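Long-range contacts in kinesin-like protein KIF19 (Mus musculus, PDB 5GSZ), which uses its ATP-binding kinesin motor domain, the part present here, to move toward microtubule plus ends and depolymerises microtubules at ciliary tips, regulating motile cilium length: residues V223-V228 and Q243-M248; F247-A252 and R305-S310; E145-Y150 and I184-T189; T113-D118 and L198-N203. One frame throughout, in Å; residues are numbered along the deposited sequence.

From the N terminus, residues 113-118, which begin on the last turn of the helix after the nucleotide-binding loop, open contact 4, which closes 80 residues later on helix 192-203. Nested inside that loop is contact 3, where strand 142-154 meets residues 184-189, the run leading into the same helix; Tyr150 and Asn203 join the two through their side chains. Contact 1 follows in series and closes the hairpin of strands 220-232 and 242-250. Contact 2 starts on the strand where contact 1 ends, sharing Phe247 and Met248, and closes on helix 302-307. Contacts 1 to 3 thus build on neighbouring strands of the central sheet, while contact 4 joins elements beside the nucleotide site.

Contact 1 of 4, residues V223-V228 and Q243-M248; sequences VLQVAV and QGRLFM
Met248, Gln225 and Leu224 lose the most surface where strands 223-228 and 243-248 run antiparallel. Leu224 and Met248 form a hydrogen-bonded pair: Leu224 N gives a nearly straight bond to Met248 O at 2.9 Å, and Met248 N returns one to Leu224 O. Their side chains lie alongside each other, pointing the same way; the bend of Met248 at chi3 (-69°) lays its CE against Leu224 CD2 at 3.6 Å, with Val226 CG2 farther off. On the face that carries Gln225, Arg245 and Phe247, Gln225 CG takes the crowded position between backbone N and carbonyl carbon (chi1 38°). Its extended chain brings OE1 to Arg245 NH2 at 2.8 Å, where a lone pair accepts the bond in the carbonyl plane, and Arg245 NE adds a weak second bond. Gln225 CB packs 3.5 Å from Phe247 CE1, and Phe247 CZ sits over the Arg245 guanidinium. An alanine at Gln225 would probably leave Arg245 less firmly oriented, since the amide acceptor would be gone, although its NH2 also bonds Ile179 O. Paired backbone bonds continue through Val226-Leu246 and Val228-Gly244, as in a regular antiparallel beta hairpin, here within the central sheet of the kinesin motor domain.

Contact 2 of 4, residues F247-A252 and R305-S310; sequences FMIDLA and RLLKDS
Phe247 turns one ring face to Leu307, whose CD2 lies over the middle of the ring, 3.5 Å from its centroid and 12° off the ring normal, a CH-pi contact. The two side chains run past each other in opposite directions, and CD2 is the branch over the face. The other branch, Leu307 CD1, meets Ile249 CD1 tip to tip at 3.8 Å. Ile249 CG1 is anti to the carbonyl carbon (chi1 -60°), and its chain extends from there toward the leucine. Leu306 crosses the phenyl ring obliquely and sets CD2 3.7 Å from Phe247 CE1. At the ring edge, near its plane, Ser310 OG approaches Phe247 CE2 to 3.3 Å. No hydrogen bond links the segments; the buried interface is mostly apolar packing, centred on the Phe247 ring, with Ile249 and Leu307 meeting beside it. The strand leads into Asp250, whose OD2 bonds Thr111 OG1, consistent with the start of the kinesin switch II motif. Thr99 and Phe101 of strand 97-103 touch Phe247 and Ile249. Strand 242-250 lies between that strand and strand 220-232 in the central sheet, and its side chains Phe247 and Ile249 receive helix 302-307 on one face, whereas Met248 points to the face covered by helix 123-136.

Contact 3 of 4, residues E145-Y150 and I184-T189; sequences EVSMSY and ITEVST
Two backbone hydrogen bonds hold strand residues 145-150 to the irregular run 184-189. Met148 N donates to Val187 O and Val187 N to Met148 O, both 3.1 Å, and the second is the straighter at 168°. They make Met148 and Val187 a single antiparallel hydrogen-bonded bridge. Close CA-H...O contacts accompany it, Ser147 CA lying 3.3 Å from Val187 O and Glu186 CA 3.4 Å from Met148 O.

Two serine hydroxyls, one from each segment, add bonds to main-chain carbonyls of the other. Ser149 OG, anti to its carbonyl carbon (chi1 -63°), donates to Thr185 O at 2.8 Å; Ser188 OG, with the same first torsion (chi1 -59°), donates to Val146 O at 3.0 Å. Each donor lies in the plane of the carbonyl it meets. The two bonds fasten the run on either side of the bridge, at Thr185 and Ser188. An alanine at Ser149 would probably loosen the loop around Thr185, because the hydroxyl that binds its carbonyl would be missing.

Van der Waals contacts supply the rest. Met148 and Val187 lie side by side, CG of the methionine 3.9 Å from CB of the valine. Ile184 leans on Ser149, with its CD1 3.6 Å from CB of that residue.

Strand 142-154 bonds along its other edge to strand 220-232, through Ser147 with Ala227 and Ser149 with Gln225. Helix 192-203 receives Met148 on Leu199 and Val187 on Leu198, and helix 123-136 packs on Val146 and Met148.

Contact 4 of 4, residues T113-D118 and L198-N203; sequences TMLGTD and LLMKGN
Just beyond the P-loop helix 110-114, whose N-terminal residues line the ADP pocket, the chain leaves the helix at Gly116, next to Leu115, and meets helix 192-203. Leu115 carries the contact, sending its side chain toward the helix with CG anti to the backbone N (chi1 172°). Its two methyls divide the partners between them. CD1 rests on the root of Leu199, 3.9 Å from CB of that residue, as the two leucines slide past each other in opposite directions. CD2 reaches Met200 SD at 3.5 Å, the two side chains crossing at about a right angle. The methionine chain is bent at both chi2 and chi3, which brings the sulfur, rather than the terminal methyl, against the leucine. The same Leu115 CD2 meets Asn203 ND2 tip to tip at 3.6 Å.

In this P-loop NTPase fold helix 192-203 lies beside the nucleotide site, the side chain of Asn203 being about 6 Å from the bound magnesium ion. Asn203 OD1 accepts hydrogen bonds from Tyr150 OH and Arg206 NH1, which would help fix the amide with ND2 toward Leu115, so its two ends serve different neighbours, one polar and one apolar. Gly116, the first residue to leave helical geometry, has a positive phi of 70°, which ends the helical run. Tyr124 of helix 123-136 touches both Leu115 and Leu199, and Met196, one turn before Met200 on helix 192-203, also packs on Leu115.

Contact 1 of 4, residues V223-V228 and Q243-M248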
loop_
_atom_site.group_PDB
_atom_site.type_symbol
_atom_site.label_atom_id
_atom_site.label_comp_id
_atom_site.label_asym_id
_atom_site.label_seq_id
_atom_site.Cartn_x
_atom_site.Cartn_y
_atom_site.Cartn_z
ATOM N N VAL A 223 7.644 3.786 0.282
ATOM C CA VAL A 223 6.657 4.851 0.263
ATOM C C VAL A 223 6.986 5.789 -0.880
ATOM O O VAL A 223 8.089 6.350 -0.944
ATOM C CB VAL A 223 6.581 5.614 1.590
ATOM C CG1 VAL A 223 5.391 6.546 1.541
ATOM C CG2 VAL A 223 6.463 4.641 2.788
ATOM N N LEU A 224 6.035 5.940 -1.786
ATOM C CA LEU A 224 6.066 6.976 -2.803
ATOM C C LEU A 224 5.033 8.038 -2.411
ATOM O O LEU A 224 3.833 7.741 -2.284
ATOM C CB LEU A 224 5.781 6.376 -4.182
ATOM C CG LEU A 224 5.820 7.393 -5.316
ATOM C CD1 LEU A 224 7.237 7.827 -5.515
ATOM C CD2 LEU A 224 5.254 6.814 -6.592
ATOM N N GLN A 225 5.494 9.259 -2.162
ATOM C CA GLN A 225 4.583 10.349 -1.851
ATOM C C GLN A 225 4.668 11.429 -2.913
ATOM O O GLN A 225 5.748 11.747 -3.406
ATOM C CB GLN A 225 4.829 10.942 -0.472
ATOM C CG GLN A 225 6.255 11.045 -0.037
ATOM C CD GLN A 225 6.413 12.128 1.028
ATOM O OE1 GLN A 225 5.563 13.038 1.142
ATOM N NE2 GLN A 225 7.472 12.016 1.842
ATOM N N VAL A 226 3.503 11.948 -3.281
ATOM C CA VAL A 226 3.357 12.988 -4.283
ATOM C C VAL A 226 2.606 14.141 -3.641
ATOM O O VAL A 226 1.481 13.960 -3.162
ATOM C CB VAL A 226 2.598 12.495 -5.523
ATOM C CG1 VAL A 226 2.547 13.602 -6.581
ATOM C CG2 VAL A 226 3.224 11.239 -6.055
ATOM N N ALA A 227 3.221 15.320 -3.645
ATOM C CA ALA A 227 2.617 16.544 -3.133
ATOM C C ALA A 227 2.156 17.407 -4.301
ATOM O O ALA A 227 2.810 17.435 -5.348
ATOM C CB ALA A 227 3.621 17.303 -2.273
ATOM N N VAL A 228 1.023 18.095 -4.134
ATOM C CA VAL A 228 0.435 18.925 -5.198
ATOM C C VAL A 228 -0.107 20.214 -4.584
ATOM O O VAL A 228 -1.074 20.183 -3.812
ATOM C CB VAL A 228 -0.683 18.205 -5.973
ATOM C CG1 VAL A 228 -1.282 19.127 -6.996
ATOM C CG2 VAL A 228 -0.158 16.950 -6.657
ATOM N N GLN A 243 -3.114 22.161 -0.864
ATOM C CA GLN A 243 -1.946 21.270 -0.808
ATOM C C GLN A 243 -2.459 19.849 -0.562
ATOM O O GLN A 243 -2.724 19.455 0.578
ATOM C CB GLN A 243 -0.963 21.715 0.268
ATOM C CG GLN A 243 0.306 20.847 0.418
ATOM C CD GLN A 243 1.372 21.155 -0.624
ATOM O OE1 GLN A 243 1.762 22.315 -0.795
ATOM N NE2 GLN A 243 1.866 20.118 -1.309
ATOM N N GLY A 244 -2.600 19.084 -1.640
ATOM C CA GLY A 244 -2.993 17.693 -1.536
ATOM C C GLY A 244 -1.778 16.788 -1.456
ATOM O O GLY A 244 -0.711 17.095 -1.972
ATOM N N ARG A 245 -1.942 15.663 -0.783
ATOM C CA ARG A 245 -0.817 14.782 -0.530
ATOM C C ARG A 245 -1.279 13.351 -0.762
ATOM O O ARG A 245 -2.162 12.861 -0.053
ATOM C CB ARG A 245 -0.285 14.994 0.879
ATOM C CG ARG A 245 1.189 14.744 0.983
ATOM C CD ARG A 245 1.707 15.066 2.364
ATOM N NE ARG A 245 3.117 14.710 2.461
ATOM C CZ ARG A 245 3.778 14.610 3.612
ATOM N NH1 ARG A 245 3.136 14.838 4.754
ATOM N NH2 ARG A 245 5.070 14.263 3.624
ATOM N N LEU A 246 -0.715 12.702 -1.782
ATOM C CA LEU A 246 -1.000 11.308 -2.087
ATOM C C LEU A 246 0.158 10.447 -1.596
ATOM O O LEU A 246 1.323 10.792 -1.798
ATOM C CB LEU A 246 -1.232 11.099 -3.590
ATOM C CG LEU A 246 -1.294 9.621 -4.024
ATOM C CD1 LEU A 246 -2.470 8.872 -3.382
ATOM C CD2 LEU A 246 -1.306 9.456 -5.527
ATOM N N PHE A 247 -0.169 9.343 -0.931
ATOM C CA PHE A 247 0.812 8.373 -0.463
ATOM C C PHE A 247 0.530 7.031 -1.104
ATOM O O PHE A 247 -0.607 6.550 -1.054
ATOM C CB PHE A 247 0.772 8.205 1.051
ATOM C CG PHE A 247 1.486 9.277 1.798
ATOM C CD1 PHE A 247 2.849 9.208 1.990
ATOM C CD2 PHE A 247 0.794 10.346 2.334
ATOM C CE1 PHE A 247 3.501 10.195 2.696
ATOM C CE2 PHE A 247 1.451 11.322 3.040
ATOM C CZ PHE A 247 2.798 11.246 3.218
ATOM N N MET A 248 1.565 6.423 -1.687
ATOM C CA MET A 248 1.431 5.137 -2.370
ATOM C C MET A 248 2.452 4.175 -1.778
ATOM O O MET A 248 3.664 4.356 -1.953
ATOM C CB MET A 248 1.595 5.290 -3.882
ATOM C CG MET A 248 0.391 5.975 -4.506
ATOM S SD MET A 248 0.421 6.154 -6.310
ATOM C CE MET A 248 1.722 7.364 -6.506
#

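Contact 2 of 4, residues F247-A252 and R305-S310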
loop_
_atom_site.group_PDB
_atom_site.type_symbol
_atom_site.label_atom_id
_atom_site.label_comp_id
_atom_site.label_asym_id
_atom_site.label_seq_id
_atom_site.Cartn_x
_atom_site.Cartn_y
_atom_site.Cartn_z
ATOM N N PHE A 247 -0.169 9.343 -0.931
ATOM C CA PHE A 247 0.812 8.373 -0.463
ATOM C C PHE A 247 0.530 7.031 -1.104
ATOM O O PHE A 247 -0.607 6.550 -1.054
ATOM C CB PHE A 247 0.772 8.205 1.051
ATOM C CG PHE A 247 1.486 9.277 1.798
ATOM C CD1 PHE A 247 2.849 9.208 1.990
ATOM C CD2 PHE A 247 0.794 10.346 2.334
ATOM C CE1 PHE A 247 3.501 10.195 2.696
ATOM C CE2 PHE A 247 1.451 11.322 3.040
ATOM C CZ PHE A 247 2.798 11.246 3.218
ATOM N N MET A 248 1.565 6.423 -1.687
ATOM C CA MET A 248 1.431 5.137 -2.370
ATOM C C MET A 248 2.452 4.175 -1.778
ATOM O O MET A 248 3.664 4.356 -1.953
ATOM C CB MET A 248 1.595 5.290 -3.882
ATOM C CG MET A 248 0.391 5.975 -4.506
ATOM S SD MET A 248 0.421 6.154 -6.310
ATOM C CE MET A 248 1.722 7.364 -6.506
ATOM N N ILE A 249 1.966 3.161 -1.070
ATOM C CA ILE A 249 2.805 2.386 -0.171
ATOM C C ILE A 249 2.822 0.925 -0.590
ATOM O O ILE A 249 1.766 0.312 -0.792
ATOM C CB ILE A 249 2.350 2.543 1.283
ATOM C CG1 ILE A 249 2.449 4.023 1.663
ATOM C CG2 ILE A 249 3.212 1.661 2.193
ATOM C CD1 ILE A 249 1.630 4.402 2.870
ATOM N N ASP A 250 4.040 0.389 -0.726
ATOM C CA ASP A 250 4.332 -1.029 -0.873
ATOM C C ASP A 250 4.792 -1.538 0.492
ATOM O O ASP A 250 5.952 -1.363 0.864
ATOM C CB ASP A 250 5.406 -1.223 -1.935
ATOM C CG ASP A 250 5.648 -2.694 -2.272
ATOM O OD1 ASP A 250 4.792 -3.545 -1.949
ATOM O OD2 ASP A 250 6.703 -2.998 -2.869
ATOM N N LEU A 251 3.891 -2.176 1.232
ATOM C CA LEU A 251 4.152 -2.501 2.629
ATOM C C LEU A 251 5.173 -3.627 2.771
ATOM O O LEU A 251 5.550 -4.309 1.812
ATOM C CB LEU A 251 2.876 -2.924 3.353
ATOM C CG LEU A 251 1.841 -1.862 3.681
ATOM C CD1 LEU A 251 0.620 -2.469 4.328
ATOM C CD2 LEU A 251 2.465 -0.854 4.593
ATOM N N ALA A 252 5.608 -3.824 4.012
ATOM C CA ALA A 252 6.303 -5.044 4.365
ATOM C C ALA A 252 5.340 -6.226 4.271
ATOM O O ALA A 252 4.115 -6.062 4.226
ATOM C CB ALA A 252 6.911 -4.927 5.763
ATOM N N ARG A 305 3.907 8.102 11.989
ATOM C CA ARG A 305 4.216 9.525 12.097
ATOM C C ARG A 305 4.180 10.198 10.729
ATOM O O ARG A 305 3.634 11.296 10.587
ATOM C CB ARG A 305 5.577 9.726 12.781
ATOM C CG ARG A 305 5.532 9.594 14.321
ATOM C CD ARG A 305 6.830 9.019 14.931
ATOM N NE ARG A 305 7.992 9.896 14.790
ATOM C CZ ARG A 305 9.249 9.518 15.017
ATOM N NH1 ARG A 305 9.518 8.269 15.392
ATOM N NH2 ARG A 305 10.245 10.384 14.855
ATOM N N LEU A 306 4.716 9.536 9.696
ATOM C CA LEU A 306 4.688 10.130 8.360
ATOM C C LEU A 306 3.260 10.318 7.852
ATOM O O LEU A 306 2.972 11.301 7.166
ATOM C CB LEU A 306 5.498 9.277 7.381
ATOM C CG LEU A 306 5.317 9.633 5.907
ATOM C CD1 LEU A 306 5.893 11.014 5.686
ATOM C CD2 LEU A 306 5.985 8.646 4.954
ATOM N N LEU A 307 2.355 9.413 8.190
ATOM C CA LEU A 307 0.992 9.454 7.690
ATOM C C LEU A 307 0.028 10.211 8.600
ATOM O O LEU A 307 -1.162 10.269 8.284
ATOM C CB LEU A 307 0.479 8.029 7.461
ATOM C CG LEU A 307 1.180 7.229 6.357
ATOM C CD1 LEU A 307 0.469 5.932 6.104
ATOM C CD2 LEU A 307 1.265 8.021 5.064
ATOM N N LYS A 308 0.522 10.821 9.686
ATOM C CA LYS A 308 -0.345 11.406 10.711
ATOM C C LYS A 308 -1.238 12.498 10.145
ATOM O O LYS A 308 -2.468 12.415 10.235
ATOM C CB LYS A 308 0.492 11.965 11.861
ATOM N N ASP A 309 -0.637 13.556 9.591
ATOM C CA ASP A 309 -1.438 14.675 9.105
ATOM C C ASP A 309 -2.388 14.234 7.995
ATOM O O ASP A 309 -3.471 14.807 7.839
ATOM C CB ASP A 309 -0.528 15.812 8.635
ATOM N N SER A 310 -2.011 13.207 7.237
ATOM C CA SER A 310 -2.894 12.570 6.267
ATOM C C SER A 310 -3.820 11.613 7.002
ATOM O O SER A 310 -3.979 11.736 8.221
ATOM C CB SER A 310 -2.077 11.831 5.204
ATOM O OG SER A 310 -1.123 12.700 4.609
#

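Contact 3 of 4, residues E145-Y150 and I184-T189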
loop_
_atom_site.group_PDB
_atom_site.type_symbol
_atom_site.label_atom_id
_atom_site.label_comp_id
_atom_site.label_asym_id
_atom_site.label_seq_id
_atom_site.Cartn_x
_atom_site.Cartn_y
_atom_site.Cartn_z
ATOM N N GLU A 145 2.156 22.971 -8.526
ATOM C CA GLU A 145 3.494 22.492 -8.211
ATOM C C GLU A 145 3.375 21.027 -7.811
ATOM O O GLU A 145 2.497 20.662 -7.019
ATOM C CB GLU A 145 4.144 23.314 -7.088
ATOM C CG GLU A 145 5.022 24.461 -7.570
ATOM C CD GLU A 145 5.541 25.331 -6.427
ATOM O OE1 GLU A 145 4.781 25.596 -5.467
ATOM O OE2 GLU A 145 6.729 25.727 -6.478
ATOM N N VAL A 146 4.233 20.185 -8.377
ATOM C CA VAL A 146 4.218 18.757 -8.100
ATOM C C VAL A 146 5.626 18.310 -7.764
ATOM O O VAL A 146 6.548 18.529 -8.556
ATOM C CB VAL A 146 3.699 17.947 -9.295
ATOM C CG1 VAL A 146 3.568 16.498 -8.898
ATOM C CG2 VAL A 146 2.409 18.500 -9.786
ATOM N N SER A 147 5.784 17.667 -6.609
ATOM C CA SER A 147 7.007 16.953 -6.271
ATOM C C SER A 147 6.665 15.546 -5.795
ATOM O O SER A 147 5.585 15.309 -5.246
ATOM C CB SER A 147 7.791 17.688 -5.194
ATOM O OG SER A 147 7.014 17.767 -4.014
ATOM N N MET A 148 7.593 14.608 -6.013
ATOM C CA MET A 148 7.446 13.252 -5.491
ATOM C C MET A 148 8.741 12.783 -4.857
ATOM O O MET A 148 9.834 13.160 -5.281
ATOM C CB MET A 148 7.049 12.237 -6.558
ATOM C CG MET A 148 8.039 12.138 -7.667
ATOM S SD MET A 148 7.635 10.825 -8.820
ATOM C CE MET A 148 8.707 9.510 -8.262
ATOM N N SER A 149 8.605 11.946 -3.839
ATOM C CA SER A 149 9.743 11.321 -3.191
ATOM C C SER A 149 9.486 9.834 -3.089
ATOM O O SER A 149 8.348 9.377 -3.193
ATOM C CB SER A 149 9.992 11.897 -1.809
ATOM O OG SER A 149 10.310 13.259 -1.912
ATOM N N TYR A 150 10.554 9.081 -2.851
ATOM C CA TYR A 150 10.451 7.624 -2.795
ATOM C C TYR A 150 11.445 7.128 -1.754
ATOM O O TYR A 150 12.654 7.187 -1.979
ATOM C CB TYR A 150 10.720 7.025 -4.169
ATOM C CG TYR A 150 10.379 5.578 -4.325
ATOM C CD1 TYR A 150 9.193 5.063 -3.832
ATOM C CD2 TYR A 150 11.231 4.721 -5.028
ATOM C CE1 TYR A 150 8.872 3.695 -4.003
ATOM C CE2 TYR A 150 10.917 3.378 -5.220
ATOM C CZ TYR A 150 9.745 2.873 -4.708
ATOM O OH TYR A 150 9.454 1.554 -4.893
ATOM N N ILE A 184 15.146 14.747 1.741
ATOM C CA ILE A 184 14.916 13.744 0.709
ATOM C C ILE A 184 14.798 14.407 -0.663
ATOM O O ILE A 184 14.263 15.509 -0.815
ATOM C CB ILE A 184 13.671 12.897 1.058
ATOM C CG1 ILE A 184 13.493 11.740 0.076
ATOM C CG2 ILE A 184 12.413 13.763 1.115
ATOM C CD1 ILE A 184 12.452 10.754 0.511
ATOM N N THR A 185 15.311 13.708 -1.669
ATOM C CA THR A 185 15.205 14.113 -3.062
ATOM C C THR A 185 13.753 14.328 -3.499
ATOM O O THR A 185 12.833 13.646 -3.045
ATOM C CB THR A 185 15.853 13.037 -3.919
ATOM O OG1 THR A 185 17.195 12.854 -3.468
ATOM C CG2 THR A 185 15.840 13.403 -5.390
ATOM N N GLU A 186 13.557 15.280 -4.416
ATOM C CA GLU A 186 12.234 15.613 -4.929
ATOM C C GLU A 186 12.286 15.777 -6.437
ATOM O O GLU A 186 12.953 16.685 -6.935
ATOM C CB GLU A 186 11.713 16.887 -4.278
ATOM C CG GLU A 186 11.450 16.709 -2.812
ATOM C CD GLU A 186 11.094 17.999 -2.157
ATOM O OE1 GLU A 186 11.265 19.051 -2.807
ATOM O OE2 GLU A 186 10.645 17.964 -0.997
ATOM N N VAL A 187 11.553 14.918 -7.150
ATOM C CA VAL A 187 11.486 14.872 -8.607
ATOM C C VAL A 187 10.251 15.635 -9.087
ATOM O O VAL A 187 9.268 15.786 -8.351
ATOM C CB VAL A 187 11.461 13.394 -9.060
ATOM C CG1 VAL A 187 11.272 13.256 -10.574
ATOM C CG2 VAL A 187 12.732 12.702 -8.624
ATOM N N SER A 188 10.309 16.148 -10.336
ATOM C CA SER A 188 9.181 16.854 -10.940
ATOM C C SER A 188 8.979 16.539 -12.421
ATOM O O SER A 188 8.200 17.244 -13.082
ATOM C CB SER A 188 9.345 18.369 -10.791
ATOM O OG SER A 188 9.442 18.745 -9.437
ATOM N N THR A 189 9.661 15.534 -12.973
ATOM C CA THR A 189 9.515 15.230 -14.392
ATOM C C THR A 189 8.147 14.619 -14.675
ATOM O O THR A 189 7.568 13.905 -13.847
ATOM C CB THR A 189 10.615 14.280 -14.870
ATOM O OG1 THR A 189 10.461 13.000 -14.241
ATOM C CG2 THR A 189 12.001 14.864 -14.558
#

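Contact 4 of 4, residues T113-D118 and L198-N203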
loop_
_atom_site.group_PDB
_atom_site.type_symbol
_atom_site.label_atom_id
_atom_site.label_comp_id
_atom_site.label_asym_id
_atom_site.label_seq_id
_atom_site.Cartn_x
_atom_site.Cartn_y
_atom_site.Cartn_z
ATOM N N THR A 113 1.561 -4.998 -8.074
ATOM C CA THR A 113 0.436 -4.065 -8.112
ATOM C C THR A 113 0.900 -2.610 -8.103
ATOM O O THR A 113 0.359 -1.790 -8.851
ATOM C CB THR A 113 -0.513 -4.309 -6.936
ATOM O OG1 THR A 113 -1.333 -5.448 -7.204
ATOM C CG2 THR A 113 -1.427 -3.086 -6.691
ATOM N N MET A 114 1.904 -2.271 -7.271
ATOM C CA MET A 114 2.309 -0.877 -7.061
ATOM C C MET A 114 3.305 -0.371 -8.103
ATOM O O MET A 114 3.079 0.681 -8.714
ATOM C CB MET A 114 2.899 -0.681 -5.659
ATOM C CG MET A 114 1.907 -0.982 -4.559
ATOM S SD MET A 114 0.278 -0.207 -4.783
ATOM C CE MET A 114 0.577 1.488 -4.259
ATOM N N LEU A 115 4.411 -1.097 -8.306
ATOM C CA LEU A 115 5.414 -0.741 -9.307
ATOM C C LEU A 115 5.153 -1.392 -10.668
ATOM O O LEU A 115 5.292 -0.738 -11.702
ATOM C CB LEU A 115 6.802 -1.128 -8.807
ATOM C CG LEU A 115 7.894 -0.988 -9.851
ATOM C CD1 LEU A 115 8.164 0.481 -10.024
ATOM C CD2 LEU A 115 9.163 -1.669 -9.405
ATOM N N GLY A 116 4.768 -2.671 -10.684
ATOM C CA GLY A 116 4.622 -3.406 -11.928
ATOM C C GLY A 116 5.964 -3.682 -12.573
ATOM O O GLY A 116 7.005 -3.756 -11.916
ATOM N N THR A 117 5.937 -3.814 -13.892
ATOM C CA THR A 117 7.131 -4.066 -14.685
ATOM C C THR A 117 7.152 -3.121 -15.875
ATOM O O THR A 117 6.156 -2.456 -16.190
ATOM C CB THR A 117 7.192 -5.508 -15.202
ATOM O OG1 THR A 117 6.091 -5.742 -16.095
ATOM C CG2 THR A 117 7.132 -6.492 -14.063
ATOM N N ASP A 118 8.305 -3.089 -16.549
ATOM C CA ASP A 118 8.414 -2.357 -17.806
ATOM C C ASP A 118 7.285 -2.724 -18.757
ATOM O O ASP A 118 6.564 -1.851 -19.244
ATOM C CB ASP A 118 9.766 -2.633 -18.449
ATOM C CG ASP A 118 10.789 -1.576 -18.113
ATOM O OD1 ASP A 118 10.394 -0.389 -18.032
ATOM O OD2 ASP A 118 11.973 -1.932 -17.910
ATOM N N LEU A 198 13.269 5.795 -12.840
ATOM C CA LEU A 198 13.583 6.265 -11.495
ATOM C C LEU A 198 13.139 5.254 -10.452
ATOM O O LEU A 198 13.931 4.818 -9.608
ATOM C CB LEU A 198 12.903 7.603 -11.226
ATOM C CG LEU A 198 13.617 8.841 -11.736
ATOM C CD1 LEU A 198 12.798 10.088 -11.484
ATOM C CD2 LEU A 198 14.953 8.951 -11.070
ATOM N N LEU A 199 11.858 4.872 -10.510
ATOM C CA LEU A 199 11.263 4.003 -9.502
ATOM C C LEU A 199 11.796 2.583 -9.583
ATOM O O LEU A 199 11.886 1.911 -8.553
ATOM C CB LEU A 199 9.747 4.010 -9.645
ATOM C CG LEU A 199 9.149 5.390 -9.420
ATOM C CD1 LEU A 199 7.634 5.373 -9.536
ATOM C CD2 LEU A 199 9.612 5.927 -8.078
ATOM N N MET A 200 12.147 2.110 -10.786
ATOM C CA MET A 200 12.770 0.796 -10.903
ATOM C C MET A 200 14.127 0.782 -10.207
ATOM O O MET A 200 14.387 -0.063 -9.348
ATOM C CB MET A 200 12.914 0.397 -12.371
ATOM C CG MET A 200 11.645 -0.085 -13.090
ATOM S SD MET A 200 10.858 -1.597 -12.492
ATOM C CE MET A 200 12.155 -2.828 -12.662
ATOM N N LYS A 201 14.996 1.733 -10.545
ATOM C CA LYS A 201 16.328 1.778 -9.943
ATOM C C LYS A 201 16.257 2.042 -8.443
ATOM O O LYS A 201 17.017 1.442 -7.663
ATOM C CB LYS A 201 17.182 2.848 -10.629
ATOM N N GLY A 202 15.362 2.953 -8.023
ATOM C CA GLY A 202 15.204 3.231 -6.607
ATOM C C GLY A 202 14.710 2.028 -5.829
ATOM O O GLY A 202 15.017 1.871 -4.641
ATOM N N ASN A 203 13.940 1.163 -6.488
ATOM C CA ASN A 203 13.478 -0.061 -5.861
ATOM C C ASN A 203 14.641 -0.989 -5.513
ATOM O O ASN A 203 14.582 -1.728 -4.523
ATOM C CB ASN A 203 12.497 -0.751 -6.797
ATOM C CG ASN A 203 11.458 -1.529 -6.061
ATOM O OD1 ASN A 203 10.969 -1.098 -5.024
ATOM N ND2 ASN A 203 11.123 -2.700 -6.576
#